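Local coordinates for phosphatase (Thermotoga maritima, PDB 1NF2), which probably acts as a magnesium-dependent phosphatase of the haloacid dehalogenase (HAD) family, at residues Tyr2-Asp8 with Glu208-Asp214; Asn27-Leu31 with Val257-Ile261; Ile63-Gly67 with Val189-Leu195. All coordinates share one frame. Residues are numbered along the deposited sequence.

Contact 1. Residues Tyr2-Asp8 with Glu208-Asp214; sequences YRVFVFD and EIVVFGD. With MG (magnesium ion), chain F.
Build two parallel strands, 4-8 and 209-213, with axes 4.7 Å apart and inclined by 13°. V4 faces I209, and the register runs on through F5-V210, V6-V211 and F7-F212. V4 and V6 each bond both ways: V4 N to E208 O (3.0 Å), V210 N to V4 O (2.9 Å), V6 N to V210 O (2.8 Å) and F212 N to V6 O (2.9 Å). D8 N to F212 O (3.2 Å) ends the ladder; at its start R3 N shares E208 O (2.9 Å).

Side chains alternate between the faces. V4 and V6, both t, join I209 (m, t) and V211 (m) beneath helix 191-202; V4 CB lies 3.8 Å from I209 CG1, V6 CB 3.6 Å from V211 CG1. The other face is aromatic: F5 and F7 are m with chi2 near -82°, F212 is m with chi2 -104°, and V210 (t) sits among them. The F7 and F212 rings lie 5.1 Å between centroids, planes at 25°, slid so far that they scarcely overlap. Helix 253-258 covers this side. R3 (m, t, t) runs beside E208, NH1 4.0 Å from OE1, too far for a salt bridge; its salt bridge is to D264.

At the C-terminal ends, D8 (t, chi2 177°) sets OD1 2.5 Å from the magnesium, and D214 (p) swings OD2 to 3.5 Å from D8 OD1, two acceptors facing one cation. D10 completes the protein's share of the site. Adjacent central parallel strands delivering metal-binding aspartates from their C-terminal ends are the hallmark of the Rossmann-like HAD phosphatase core.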
ATOM      1  N   TYR A   2      -0.667   7.282 -23.953  1.00 23.43           N
ATOM      2  CA  TYR A   2      -0.379   6.572 -22.715  1.00 20.64           C
ATOM      3  C   TYR A   2      -0.671   5.089 -22.843  1.00 21.64           C
ATOM      4  O   TYR A   2      -1.674   4.702 -23.441  1.00 18.55           O
ATOM      5  CB  TYR A   2      -1.214   7.188 -21.590  1.00 21.60           C
ATOM      6  CG  TYR A   2      -0.764   8.584 -21.281  1.00 19.66           C
ATOM      7  CD1 TYR A   2       0.317   8.806 -20.422  1.00 18.55           C
ATOM      8  CD2 TYR A   2      -1.338   9.683 -21.918  1.00 16.98           C
ATOM      9  CE1 TYR A   2       0.820  10.081 -20.210  1.00 16.00           C
ATOM     10  CE2 TYR A   2      -0.842  10.971 -21.710  1.00 14.78           C
ATOM     11  CZ  TYR A   2       0.242  11.159 -20.855  1.00 16.08           C
ATOM     12  OH  TYR A   2       0.778  12.412 -20.659  1.00 15.27           O
ATOM     13  N   ARG A   3       0.206   4.260 -22.279  1.00 25.87           N
ATOM     14  CA  ARG A   3       0.038   2.807 -22.352  1.00 28.60           C
ATOM     15  C   ARG A   3       0.125   2.112 -20.995  1.00 26.14           C
ATOM     16  O   ARG A   3      -0.050   0.899 -20.910  1.00 24.24           O
ATOM     17  CB  ARG A   3       1.095   2.201 -23.279  1.00 51.22           C
ATOM     18  CG  ARG A   3       1.100   2.778 -24.680  1.00 60.70           C
ATOM     19  CD  ARG A   3       2.163   2.119 -25.548  1.00 67.43           C
ATOM     20  NE  ARG A   3       2.116   2.580 -26.933  1.00 74.06           N
ATOM     21  CZ  ARG A   3       2.355   3.829 -27.318  1.00 77.31           C
ATOM     22  NH1 ARG A   3       2.659   4.752 -26.419  1.00 79.53           N
ATOM     23  NH2 ARG A   3       2.295   4.155 -28.604  1.00 79.92           N
ATOM     24  N   VAL A   4       0.391   2.881 -19.942  1.00 23.63           N
ATOM     25  CA  VAL A   4       0.516   2.326 -18.594  1.00 22.79           C
ATOM     26  C   VAL A   4      -0.354   3.154 -17.656  1.00 20.37           C
ATOM     27  O   VAL A   4      -0.222   4.369 -17.584  1.00 19.06           O
ATOM     28  CB  VAL A   4       1.992   2.354 -18.127  1.00 25.30           C
ATOM     29  CG1 VAL A   4       2.125   1.778 -16.706  1.00 24.76           C
ATOM     30  CG2 VAL A   4       2.841   1.554 -19.110  1.00 22.12           C
ATOM     31  N   PHE A   5      -1.241   2.476 -16.942  1.00 20.72           N
ATOM     32  CA  PHE A   5      -2.189   3.134 -16.056  1.00 20.45           C
ATOM     33  C   PHE A   5      -2.063   2.663 -14.603  1.00 18.94           C
ATOM     34  O   PHE A   5      -2.383   1.525 -14.277  1.00 18.14           O
ATOM     35  CB  PHE A   5      -3.596   2.876 -16.612  1.00 25.56           C
ATOM     36  CG  PHE A   5      -3.760   3.313 -18.051  1.00 27.01           C
ATOM     37  CD1 PHE A   5      -4.022   4.648 -18.365  1.00 27.07           C
ATOM     38  CD2 PHE A   5      -3.575   2.407 -19.091  1.00 28.23           C
ATOM     39  CE1 PHE A   5      -4.089   5.078 -19.694  1.00 28.27           C
ATOM     40  CE2 PHE A   5      -3.641   2.823 -20.426  1.00 30.26           C
ATOM     41  CZ  PHE A   5      -3.895   4.163 -20.728  1.00 27.73           C
ATOM     42  N   VAL A   6      -1.591   3.552 -13.737  1.00 21.97           N
ATOM     43  CA  VAL A   6      -1.395   3.214 -12.327  1.00 22.23           C
ATOM     44  C   VAL A   6      -2.507   3.787 -11.444  1.00 20.77           C
ATOM     45  O   VAL A   6      -2.798   4.978 -11.489  1.00 22.39           O
ATOM     46  CB  VAL A   6      -0.021   3.728 -11.844  1.00 16.44           C
ATOM     47  CG1 VAL A   6       0.231   3.274 -10.401  1.00 15.74           C
ATOM     48  CG2 VAL A   6       1.078   3.196 -12.774  1.00 13.60           C
ATOM     49  N   PHE A   7      -3.111   2.935 -10.627  1.00 17.31           N
ATOM     50  CA  PHE A   7      -4.214   3.357  -9.770  1.00 19.31           C
ATOM     51  C   PHE A   7      -4.032   3.012  -8.293  1.00 20.06           C
ATOM     52  O   PHE A   7      -3.756   1.862  -7.948  1.00 20.74           O
ATOM     53  CB  PHE A   7      -5.521   2.676 -10.207  1.00 20.05           C
ATOM     54  CG  PHE A   7      -5.854   2.830 -11.661  1.00 21.05           C
ATOM     55  CD1 PHE A   7      -6.478   3.982 -12.131  1.00 21.67           C
ATOM     56  CD2 PHE A   7      -5.583   1.800 -12.560  1.00 21.07           C
ATOM     57  CE1 PHE A   7      -6.836   4.108 -13.481  1.00 22.77           C
ATOM     58  CE2 PHE A   7      -5.936   1.916 -13.915  1.00 23.49           C
ATOM     59  CZ  PHE A   7      -6.564   3.073 -14.372  1.00 19.74           C
ATOM     60  N   ASP A   8      -4.198   3.994  -7.417  1.00 25.37           N
ATOM     61  CA  ASP A   8      -4.142   3.702  -5.989  1.00 26.40           C
ATOM     62  C   ASP A   8      -5.542   3.114  -5.786  1.00 27.65           C
ATOM     63  O   ASP A   8      -6.438   3.357  -6.606  1.00 27.56           O
ATOM     64  CB  ASP A   8      -3.986   4.990  -5.171  1.00 21.37           C
ATOM     65  CG  ASP A   8      -3.825   4.730  -3.669  1.00 22.92           C
ATOM     66  OD1 ASP A   8      -3.628   5.706  -2.910  1.00 20.66           O
ATOM     67  OD2 ASP A   8      -3.894   3.561  -3.240  1.00 21.11           O
ATOM     68  N   GLU A 208       4.649   7.599 -21.108  1.00 24.57           N
ATOM     69  CA  GLU A 208       3.481   6.780 -21.398  1.00 22.62           C
ATOM     70  C   GLU A 208       2.750   6.298 -20.141  1.00 20.00           C
ATOM     71  O   GLU A 208       1.877   5.433 -20.220  1.00 18.36           O
ATOM     72  CB  GLU A 208       3.910   5.576 -22.234  1.00 37.06           C
ATOM     73  CG  GLU A 208       5.171   4.921 -21.717  1.00 42.03           C
ATOM     74  CD  GLU A 208       5.486   3.609 -22.407  1.00 44.52           C
ATOM     75  OE1 GLU A 208       5.245   3.502 -23.630  1.00 45.41           O
ATOM     76  OE2 GLU A 208       5.986   2.687 -21.726  1.00 44.32           O
ATOM     77  N   ILE A 209       3.090   6.873 -18.993  1.00 18.63           N
ATOM     78  CA  ILE A 209       2.488   6.469 -17.723  1.00 18.15           C
ATOM     79  C   ILE A 209       1.582   7.510 -17.085  1.00 17.54           C
ATOM     80  O   ILE A 209       1.937   8.681 -17.009  1.00 17.15           O
ATOM     81  CB  ILE A 209       3.575   6.127 -16.683  1.00 28.34           C
ATOM     82  CG1 ILE A 209       4.527   5.068 -17.247  1.00 31.97           C
ATOM     83  CG2 ILE A 209       2.931   5.618 -15.404  1.00 29.56           C
ATOM     84  CD1 ILE A 209       5.635   4.670 -16.293  1.00 35.85           C
ATOM     85  N   VAL A 210       0.414   7.066 -16.624  1.00 14.26           N
ATOM     86  CA  VAL A 210      -0.530   7.940 -15.934  1.00 14.70           C
ATOM     87  C   VAL A 210      -0.748   7.349 -14.536  1.00 14.72           C
ATOM     88  O   VAL A 210      -0.839   6.132 -14.393  1.00 13.17           O
ATOM     89  CB  VAL A 210      -1.915   7.975 -16.627  1.00 26.87           C
ATOM     90  CG1 VAL A 210      -2.787   9.058 -15.998  1.00 25.68           C
ATOM     91  CG2 VAL A 210      -1.752   8.220 -18.093  1.00 28.16           C
ATOM     92  N   VAL A 211      -0.825   8.203 -13.516  1.00 20.44           N
ATOM     93  CA  VAL A 211      -1.069   7.732 -12.152  1.00 20.90           C
ATOM     94  C   VAL A 211      -2.242   8.496 -11.543  1.00 19.94           C
ATOM     95  O   VAL A 211      -2.360   9.710 -11.713  1.00 20.23           O
ATOM     96  CB  VAL A 211       0.174   7.922 -11.219  1.00 20.36           C
ATOM     97  CG1 VAL A 211       1.330   7.081 -11.714  1.00 21.19           C
ATOM     98  CG2 VAL A 211       0.585   9.369 -11.185  1.00 25.26           C
ATOM     99  N   PHE A 212      -3.125   7.766 -10.870  1.00 16.53           N
ATOM    100  CA  PHE A 212      -4.272   8.360 -10.189  1.00 15.82           C
ATOM    101  C   PHE A 212      -4.008   8.165  -8.699  1.00 16.88           C
ATOM    102  O   PHE A 212      -3.691   7.057  -8.270  1.00 12.42           O
ATOM    103  CB  PHE A 212      -5.579   7.630 -10.557  1.00 18.78           C
ATOM    104  CG  PHE A 212      -6.052   7.866 -11.970  1.00 19.35           C
ATOM    105  CD1 PHE A 212      -7.109   8.730 -12.227  1.00 20.28           C
ATOM    106  CD2 PHE A 212      -5.464   7.202 -13.032  1.00 19.06           C
ATOM    107  CE1 PHE A 212      -7.578   8.929 -13.529  1.00 19.64           C
ATOM    108  CE2 PHE A 212      -5.923   7.395 -14.340  1.00 22.78           C
ATOM    109  CZ  PHE A 212      -6.984   8.261 -14.582  1.00 21.03           C
ATOM    110  N   GLY A 213      -4.138   9.237  -7.926  1.00 27.29           N
ATOM    111  CA  GLY A 213      -3.910   9.138  -6.500  1.00 30.71           C
ATOM    112  C   GLY A 213      -4.679  10.175  -5.701  1.00 30.28           C
ATOM    113  O   GLY A 213      -5.383  11.019  -6.262  1.00 36.09           O
ATOM    114  N   ASP A 214      -4.544  10.100  -4.383  1.00 19.21           N
ATOM    115  CA  ASP A 214      -5.211  11.020  -3.480  1.00 19.20           C
ATOM    116  C   ASP A 214      -4.340  11.275  -2.248  1.00 21.02           C
ATOM    117  O   ASP A 214      -4.599  12.206  -1.478  1.00 18.64           O
ATOM    118  CB  ASP A 214      -6.532  10.412  -3.015  1.00 21.64           C
ATOM    119  CG  ASP A 214      -6.328   9.307  -1.983  1.00 23.55           C
ATOM    120  OD1 ASP A 214      -7.218   9.125  -1.123  1.00 23.20           O
ATOM    121  OD2 ASP A 214      -5.280   8.618  -2.028  1.00 23.09           O
TER
HETATM  122 MG    MG F 282      -5.156   6.111  -0.975  1.00 44.05          MG

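Contact 2. Residues Asn27-Leu31 with Val257-Ile261; sequences NIEKL and VLERI
L258 carries this contact. It sits on helix 253-258 with phi/psi -54/-39, its CA-CB bond directed at residues 27-31, and its t, p rotamer spreads the two methyls over helix 22-31. CD1 comes to 3.5 Å from L31 CD1, while CD2 lies 3.9 Å from N27 CB and 3.9 Å from I28 CD1. Residues 27-31 are regular helix, with L31 N bonded to N27 O at 3.2 Å, so N27 and L31 (m, t) stand one turn apart and both direct CA-CB toward L258. I28 (m, m) starts out the other way and reaches back only through CD1.

Both helices lie on one face of the central parallel sheet of the HAD core, the face that carries F5 and F7: L31 and L258 both rest on F5, and I28 rests on F7. The leucine pair thus closes the gap between two neighbouring helices above the sheet, and further along the chain the C35-C265 disulfide ties the same two regions covalently.

N27 works the outer, polar side. Its chi1 of -81° and chi2 of -52° carry ND2 to E259 OE2, a hydrogen bond of 3.3 Å at 155°; the same ND2 also bonds S255 OG, within helix 253-258. The closest CA pair is N27-E259, at 7.5 Å. E259 (m, t, chi3 -43°) leaves its backbone sideways, and its carboxylate then bends over to N27.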
ATOM      1  N   ASN A  27     -14.126   0.395 -17.752  1.00 20.16           N
ATOM      2  CA  ASN A  27     -13.064   1.137 -18.423  1.00 20.97           C
ATOM      3  C   ASN A  27     -11.712   0.472 -18.230  1.00 21.73           C
ATOM      4  O   ASN A  27     -10.888   0.456 -19.148  1.00 22.05           O
ATOM      5  CB  ASN A  27     -13.019   2.580 -17.932  1.00 27.27           C
ATOM      6  CG  ASN A  27     -14.063   3.447 -18.601  1.00 28.90           C
ATOM      7  OD1 ASN A  27     -14.149   3.482 -19.828  1.00 32.16           O
ATOM      8  ND2 ASN A  27     -14.859   4.153 -17.801  1.00 28.48           N
ATOM      9  N   ILE A  28     -11.482  -0.084 -17.043  1.00 24.74           N
ATOM     10  CA  ILE A  28     -10.221  -0.763 -16.781  1.00 26.67           C
ATOM     11  C   ILE A  28     -10.156  -2.001 -17.676  1.00 26.92           C
ATOM     12  O   ILE A  28      -9.133  -2.262 -18.310  1.00 26.57           O
ATOM     13  CB  ILE A  28     -10.092  -1.212 -15.305  1.00 32.47           C
ATOM     14  CG1 ILE A  28     -10.228  -0.006 -14.366  1.00 34.19           C
ATOM     15  CG2 ILE A  28      -8.754  -1.906 -15.095  1.00 32.97           C
ATOM     16  CD1 ILE A  28      -9.220   1.100 -14.595  1.00 36.18           C
ATOM     17  N   GLU A  29     -11.251  -2.763 -17.715  1.00 25.38           N
ATOM     18  CA  GLU A  29     -11.339  -3.962 -18.548  1.00 26.72           C
ATOM     19  C   GLU A  29     -10.931  -3.659 -19.987  1.00 27.18           C
ATOM     20  O   GLU A  29     -10.167  -4.402 -20.594  1.00 27.44           O
ATOM     21  CB  GLU A  29     -12.769  -4.517 -18.540  1.00 42.89           C
ATOM     22  CG  GLU A  29     -13.020  -5.605 -17.515  1.00 46.13           C
ATOM     23  CD  GLU A  29     -12.282  -6.889 -17.845  1.00 50.15           C
ATOM     24  OE1 GLU A  29     -12.341  -7.840 -17.035  1.00 52.50           O
ATOM     25  OE2 GLU A  29     -11.645  -6.950 -18.920  1.00 51.06           O
ATOM     26  N   LYS A  30     -11.443  -2.563 -20.532  1.00 33.83           N
ATOM     27  CA  LYS A  30     -11.114  -2.186 -21.902  1.00 36.53           C
ATOM     28  C   LYS A  30      -9.618  -1.886 -22.078  1.00 38.23           C
ATOM     29  O   LYS A  30      -9.009  -2.281 -23.077  1.00 37.74           O
ATOM     30  CB  LYS A  30     -11.958  -0.979 -22.322  1.00 38.29           C
ATOM     31  CG  LYS A  30     -13.445  -1.288 -22.434  1.00 40.29           C
ATOM     32  CD  LYS A  30     -14.272  -0.019 -22.583  1.00 42.59           C
ATOM     33  CE  LYS A  30     -13.829   0.791 -23.789  1.00 43.63           C
ATOM     34  NZ  LYS A  30     -14.580   2.075 -23.899  1.00 43.43           N
ATOM     35  N   LEU A  31      -9.028  -1.191 -21.107  1.00 34.07           N
ATOM     36  CA  LEU A  31      -7.608  -0.865 -21.170  1.00 35.29           C
ATOM     37  C   LEU A  31      -6.730  -2.102 -21.044  1.00 37.02           C
ATOM     38  O   LEU A  31      -5.755  -2.252 -21.783  1.00 37.13           O
ATOM     39  CB  LEU A  31      -7.222   0.108 -20.053  1.00 30.99           C
ATOM     40  CG  LEU A  31      -7.641   1.571 -20.161  1.00 29.80           C
ATOM     41  CD1 LEU A  31      -7.141   2.321 -18.929  1.00 30.43           C
ATOM     42  CD2 LEU A  31      -7.059   2.177 -21.427  1.00 28.84           C
ATOM     43  N   VAL A 257     -11.845  11.009 -16.189  1.00 21.36           N
ATOM     44  CA  VAL A 257     -10.638  11.471 -16.872  1.00 20.12           C
ATOM     45  C   VAL A 257     -10.083  10.372 -17.773  1.00 20.59           C
ATOM     46  O   VAL A 257      -9.589  10.636 -18.871  1.00 18.82           O
ATOM     47  CB  VAL A 257      -9.533  11.890 -15.854  1.00 24.51           C
ATOM     48  CG1 VAL A 257      -8.173  11.979 -16.553  1.00 25.25           C
ATOM     49  CG2 VAL A 257      -9.880  13.230 -15.243  1.00 21.91           C
ATOM     50  N   LEU A 258     -10.186   9.135 -17.304  1.00 23.84           N
ATOM     51  CA  LEU A 258      -9.690   7.993 -18.047  1.00 26.21           C
ATOM     52  C   LEU A 258     -10.261   7.922 -19.459  1.00 28.97           C
ATOM     53  O   LEU A 258      -9.552   7.594 -20.408  1.00 28.73           O
ATOM     54  CB  LEU A 258     -10.014   6.714 -17.278  1.00 23.02           C
ATOM     55  CG  LEU A 258      -9.377   5.411 -17.741  1.00 22.23           C
ATOM     56  CD1 LEU A 258      -7.857   5.561 -17.860  1.00 20.97           C
ATOM     57  CD2 LEU A 258      -9.744   4.321 -16.740  1.00 21.26           C
ATOM     58  N   GLU A 259     -11.541   8.243 -19.602  1.00 30.44           N
ATOM     59  CA  GLU A 259     -12.180   8.194 -20.911  1.00 32.47           C
ATOM     60  C   GLU A 259     -11.701   9.270 -21.879  1.00 31.97           C
ATOM     61  O   GLU A 259     -11.904   9.143 -23.084  1.00 34.44           O
ATOM     62  CB  GLU A 259     -13.702   8.303 -20.768  1.00 39.48           C
ATOM     63  CG  GLU A 259     -14.298   7.312 -19.799  1.00 45.43           C
ATOM     64  CD  GLU A 259     -15.807   7.364 -19.771  1.00 48.57           C
ATOM     65  OE1 GLU A 259     -16.360   8.484 -19.773  1.00 52.35           O
ATOM     66  OE2 GLU A 259     -16.436   6.284 -19.735  1.00 49.60           O
ATOM     67  N   ARG A 260     -11.067  10.323 -21.369  1.00 26.94           N
ATOM     68  CA  ARG A 260     -10.606  11.407 -22.239  1.00 25.56           C
ATOM     69  C   ARG A 260      -9.106  11.392 -22.577  1.00 25.61           C
ATOM     70  O   ARG A 260      -8.655  12.126 -23.464  1.00 24.21           O
ATOM     71  CB  ARG A 260     -10.953  12.770 -21.619  1.00 24.43           C
ATOM     72  CG  ARG A 260     -12.416  12.946 -21.163  1.00 26.65           C
ATOM     73  CD  ARG A 260     -13.450  12.410 -22.177  1.00 28.51           C
ATOM     74  NE  ARG A 260     -13.307  12.955 -23.527  1.00 27.86           N
ATOM     75  CZ  ARG A 260     -14.107  12.638 -24.546  1.00 31.68           C
ATOM     76  NH1 ARG A 260     -15.108  11.783 -24.365  1.00 31.65           N
ATOM     77  NH2 ARG A 260     -13.904  13.166 -25.753  1.00 29.73           N
ATOM     78  N   ILE A 261      -8.336  10.561 -21.884  1.00 19.76           N
ATOM     79  CA  ILE A 261      -6.892  10.507 -22.117  1.00 21.35           C
ATOM     80  C   ILE A 261      -6.474   9.824 -23.417  1.00 20.58           C
ATOM     81  O   ILE A 261      -7.042   8.803 -23.793  1.00 17.51           O
ATOM     82  CB  ILE A 261      -6.169   9.843 -20.907  1.00 42.25           C
ATOM     83  CG1 ILE A 261      -4.826   9.273 -21.350  1.00 42.93           C
ATOM     84  CG2 ILE A 261      -7.034   8.769 -20.298  1.00 44.37           C
ATOM     85  CD1 ILE A 261      -4.090   8.588 -20.243  1.00 47.49           C
TER

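Contact 3. Residues Ile63-Gly67 with Val189-Leu195. With SO4 (sulfate ion), chain D.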
ATOM      1  N   ILE A  63       1.672  -3.179  -6.722  1.00 24.94           N
ATOM      2  CA  ILE A  63       2.520  -2.561  -5.712  1.00 24.96           C
ATOM      3  C   ILE A  63       1.684  -2.630  -4.435  1.00 25.06           C
ATOM      4  O   ILE A  63       0.583  -2.080  -4.371  1.00 25.85           O
ATOM      5  CB  ILE A  63       2.856  -1.083  -6.051  1.00 23.85           C
ATOM      6  CG1 ILE A  63       3.697  -1.019  -7.334  1.00 22.92           C
ATOM      7  CG2 ILE A  63       3.636  -0.439  -4.898  1.00 21.16           C
ATOM      8  CD1 ILE A  63       4.060   0.384  -7.762  1.00 23.89           C
ATOM      9  N   ALA A  64       2.206  -3.337  -3.435  1.00 18.32           N
ATOM     10  CA  ALA A  64       1.528  -3.534  -2.158  1.00 17.51           C
ATOM     11  C   ALA A  64       2.377  -3.042  -0.974  1.00 17.80           C
ATOM     12  O   ALA A  64       3.539  -2.676  -1.150  1.00 14.62           O
ATOM     13  CB  ALA A  64       1.198  -5.018  -1.990  1.00 10.71           C
ATOM     14  N   TYR A  65       1.791  -3.031   0.224  1.00 22.04           N
ATOM     15  CA  TYR A  65       2.503  -2.577   1.424  1.00 23.28           C
ATOM     16  C   TYR A  65       3.186  -1.234   1.191  1.00 24.59           C
ATOM     17  O   TYR A  65       4.298  -1.001   1.669  1.00 23.15           O
ATOM     18  CB  TYR A  65       3.555  -3.607   1.849  1.00 21.97           C
ATOM     19  CG  TYR A  65       2.979  -4.871   2.452  1.00 21.78           C
ATOM     20  CD1 TYR A  65       2.492  -4.890   3.758  1.00 22.03           C
ATOM     21  CD2 TYR A  65       2.927  -6.051   1.715  1.00 20.90           C
ATOM     22  CE1 TYR A  65       1.969  -6.064   4.319  1.00 23.37           C
ATOM     23  CE2 TYR A  65       2.408  -7.221   2.261  1.00 21.29           C
ATOM     24  CZ  TYR A  65       1.934  -7.224   3.561  1.00 22.16           C
ATOM     25  OH  TYR A  65       1.441  -8.391   4.100  1.00 22.72           O
ATOM     26  N   ASN A  66       2.520  -0.366   0.435  1.00 19.61           N
ATOM     27  CA  ASN A  66       3.038   0.970   0.150  1.00 19.97           C
ATOM     28  C   ASN A  66       4.455   1.000  -0.438  1.00 19.56           C
ATOM     29  O   ASN A  66       5.261   1.878  -0.114  1.00 19.67           O
ATOM     30  CB  ASN A  66       2.981   1.819   1.426  1.00 26.04           C
ATOM     31  CG  ASN A  66       3.248   3.286   1.161  1.00 29.73           C
ATOM     32  OD1 ASN A  66       2.714   3.853   0.215  1.00 31.44           O
ATOM     33  ND2 ASN A  66       4.072   3.911   2.003  1.00 31.98           N
ATOM     34  N   GLY A  67       4.764   0.039  -1.304  1.00 19.80           N
ATOM     35  CA  GLY A  67       6.076   0.026  -1.929  1.00 19.69           C
ATOM     36  C   GLY A  67       7.041  -1.087  -1.565  1.00 19.49           C
ATOM     37  O   GLY A  67       8.037  -1.281  -2.275  1.00 19.31           O
ATOM     38  N   VAL A 189      11.412   2.965   1.729  1.00 27.23           N
ATOM     39  CA  VAL A 189      10.572   2.275   0.760  1.00 25.05           C
ATOM     40  C   VAL A 189       9.302   3.110   0.627  1.00 23.47           C
ATOM     41  O   VAL A 189       8.776   3.626   1.622  1.00 19.61           O
ATOM     42  CB  VAL A 189      10.170   0.863   1.230  1.00 39.66           C
ATOM     43  CG1 VAL A 189      11.404   0.071   1.600  1.00 39.70           C
ATOM     44  CG2 VAL A 189       9.204   0.952   2.406  1.00 42.86           C
ATOM     45  N   ASP A 190       8.824   3.265  -0.603  1.00 29.58           N
ATOM     46  CA  ASP A 190       7.604   4.019  -0.857  1.00 26.85           C
ATOM     47  C   ASP A 190       7.071   3.630  -2.232  1.00 25.45           C
ATOM     48  O   ASP A 190       7.757   2.952  -3.001  1.00 23.64           O
ATOM     49  CB  ASP A 190       7.859   5.531  -0.775  1.00 24.52           C
ATOM     50  CG  ASP A 190       8.862   6.019  -1.807  1.00 28.48           C
ATOM     51  OD1 ASP A 190       8.616   5.825  -3.018  1.00 27.46           O
ATOM     52  OD2 ASP A 190       9.895   6.605  -1.408  1.00 26.51           O
ATOM     53  N   LYS A 191       5.847   4.046  -2.533  1.00 21.52           N
ATOM     54  CA  LYS A 191       5.225   3.703  -3.807  1.00 21.30           C
ATOM     55  C   LYS A 191       6.002   4.188  -5.028  1.00 18.81           C
ATOM     56  O   LYS A 191       5.991   3.537  -6.062  1.00 20.97           O
ATOM     57  CB  LYS A 191       3.789   4.236  -3.853  1.00 20.62           C
ATOM     58  CG  LYS A 191       2.825   3.468  -2.957  1.00 19.24           C
ATOM     59  CD  LYS A 191       1.433   4.071  -3.040  1.00 19.15           C
ATOM     60  CE  LYS A 191       0.413   3.281  -2.239  1.00 17.18           C
ATOM     61  NZ  LYS A 191      -0.891   4.005  -2.246  1.00 17.69           N
ATOM     62  N   GLY A 192       6.667   5.329  -4.898  1.00 17.81           N
ATOM     63  CA  GLY A 192       7.446   5.877  -5.993  1.00 19.09           C
ATOM     64  C   GLY A 192       8.647   5.014  -6.342  1.00 21.22           C
ATOM     65  O   GLY A 192       8.879   4.724  -7.516  1.00 23.39           O
ATOM     66  N   LYS A 193       9.418   4.604  -5.336  1.00 18.11           N
ATOM     67  CA  LYS A 193      10.583   3.763  -5.585  1.00 17.69           C
ATOM     68  C   LYS A 193      10.123   2.449  -6.183  1.00 17.92           C
ATOM     69  O   LYS A 193      10.772   1.894  -7.078  1.00 17.98           O
ATOM     70  CB  LYS A 193      11.361   3.487  -4.291  1.00 25.31           C
ATOM     71  CG  LYS A 193      12.178   4.663  -3.769  1.00 29.61           C
ATOM     72  CD  LYS A 193      13.210   4.173  -2.744  1.00 36.39           C
ATOM     73  CE  LYS A 193      14.061   5.307  -2.192  1.00 37.34           C
ATOM     74  NZ  LYS A 193      13.244   6.275  -1.408  1.00 39.42           N
ATOM     75  N   ALA A 194       9.000   1.938  -5.689  1.00 20.64           N
ATOM     76  CA  ALA A 194       8.481   0.688  -6.215  1.00 22.54           C
ATOM     77  C   ALA A 194       8.074   0.847  -7.692  1.00 22.69           C
ATOM     78  O   ALA A 194       8.353  -0.030  -8.510  1.00 24.25           O
ATOM     79  CB  ALA A 194       7.292   0.214  -5.381  1.00 15.12           C
ATOM     80  N   LEU A 195       7.429   1.963  -8.033  1.00 21.37           N
ATOM     81  CA  LEU A 195       7.005   2.187  -9.414  1.00 23.22           C
ATOM     82  C   LEU A 195       8.202   2.383 -10.333  1.00 23.94           C
ATOM     83  O   LEU A 195       8.199   1.910 -11.468  1.00 24.24           O
ATOM     84  CB  LEU A 195       6.068   3.403  -9.528  1.00 19.22           C
ATOM     85  CG  LEU A 195       5.591   3.713 -10.969  1.00 18.25           C
ATOM     86  CD1 LEU A 195       4.939   2.473 -11.566  1.00 15.57           C
ATOM     87  CD2 LEU A 195       4.623   4.885 -10.981  1.00 13.34           C
TER
HETATM   88  S   SO4 D 280      -3.012   3.904   0.841  0.77 23.35           S
HETATM   89  O1  SO4 D 280      -3.186   2.870  -0.178  0.91 24.16           O
HETATM   90  O2  SO4 D 280      -2.574   3.270   2.089  1.00 26.41           O
HETATM   91  O3  SO4 D 280      -2.003   4.861   0.360  0.97 26.03           O
HETATM   92  O4  SO4 D 280      -4.274   4.602   1.109  0.88 23.68           O
HETATM   93  O   HOH W   1       4.278   5.612  -0.752  1.00 26.72           O
HETATM   94  O   HOH W   2       9.758   0.732  -2.547  1.00 30.54           O
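Y65, N66 and G67 in a row have positive phi: after strand 62-64 a left-handed beta turn of the I'/III' class, Y65 and N66 at its corners, is closed by G67 N to A64 O (3.0 Å). G67, at 112/-14, lies where a CB would run into D190 O; its CA is 3.5 Å from that oxygen, in a CH···O contact. No direct hydrogen bond joins the segments; two waters do: water 1 donates to N66 OD1 (2.5 Å) and accepts from K191 N (2.8 Å), water 2 donates to G67 O (2.7 Å) and D190 O (3.0 Å). D190 N-caps the helix, its OD1 taking K193 N at 2.7 Å. K191 (chi1 m, then trans throughout) runs past N66 to the sulfate, NZ to O3 3.0 Å, and makes salt bridges to D8 and D218, consistent with the HAD motif lysine. I63 packs CG2 on A194 CB (3.7 Å). Strand 62-64 pairs with strand 36-40, and helix 216-222 flanks both segments, M221 touching I63 and K191.

How the contacts relate
Contact 1 lies at the centre of the sheet. Contact 2, its centre 11 Å away, packs on the phenylalanine face: F7 CZ is 3.3 Å from I28 CD1 and F5 CE1 3.6 Å from I261 CD1. Contact 3, 14 Å from contact 1 between centres, joins strand 62-64 of the same sheet to helix 191-202, whose L195 meets the valine face (CD2 4.0 Å from V211 CG1), and reaches the active site, where K191 NZ pairs with D8 OD2 at 3.2 Å. Magnesium and sulfate therefore lie where contacts 1 and 3 converge; the sulfate may mark the phosphate position. Contacts 2 and 3 do not touch, their nearest atoms about 13 Å apart.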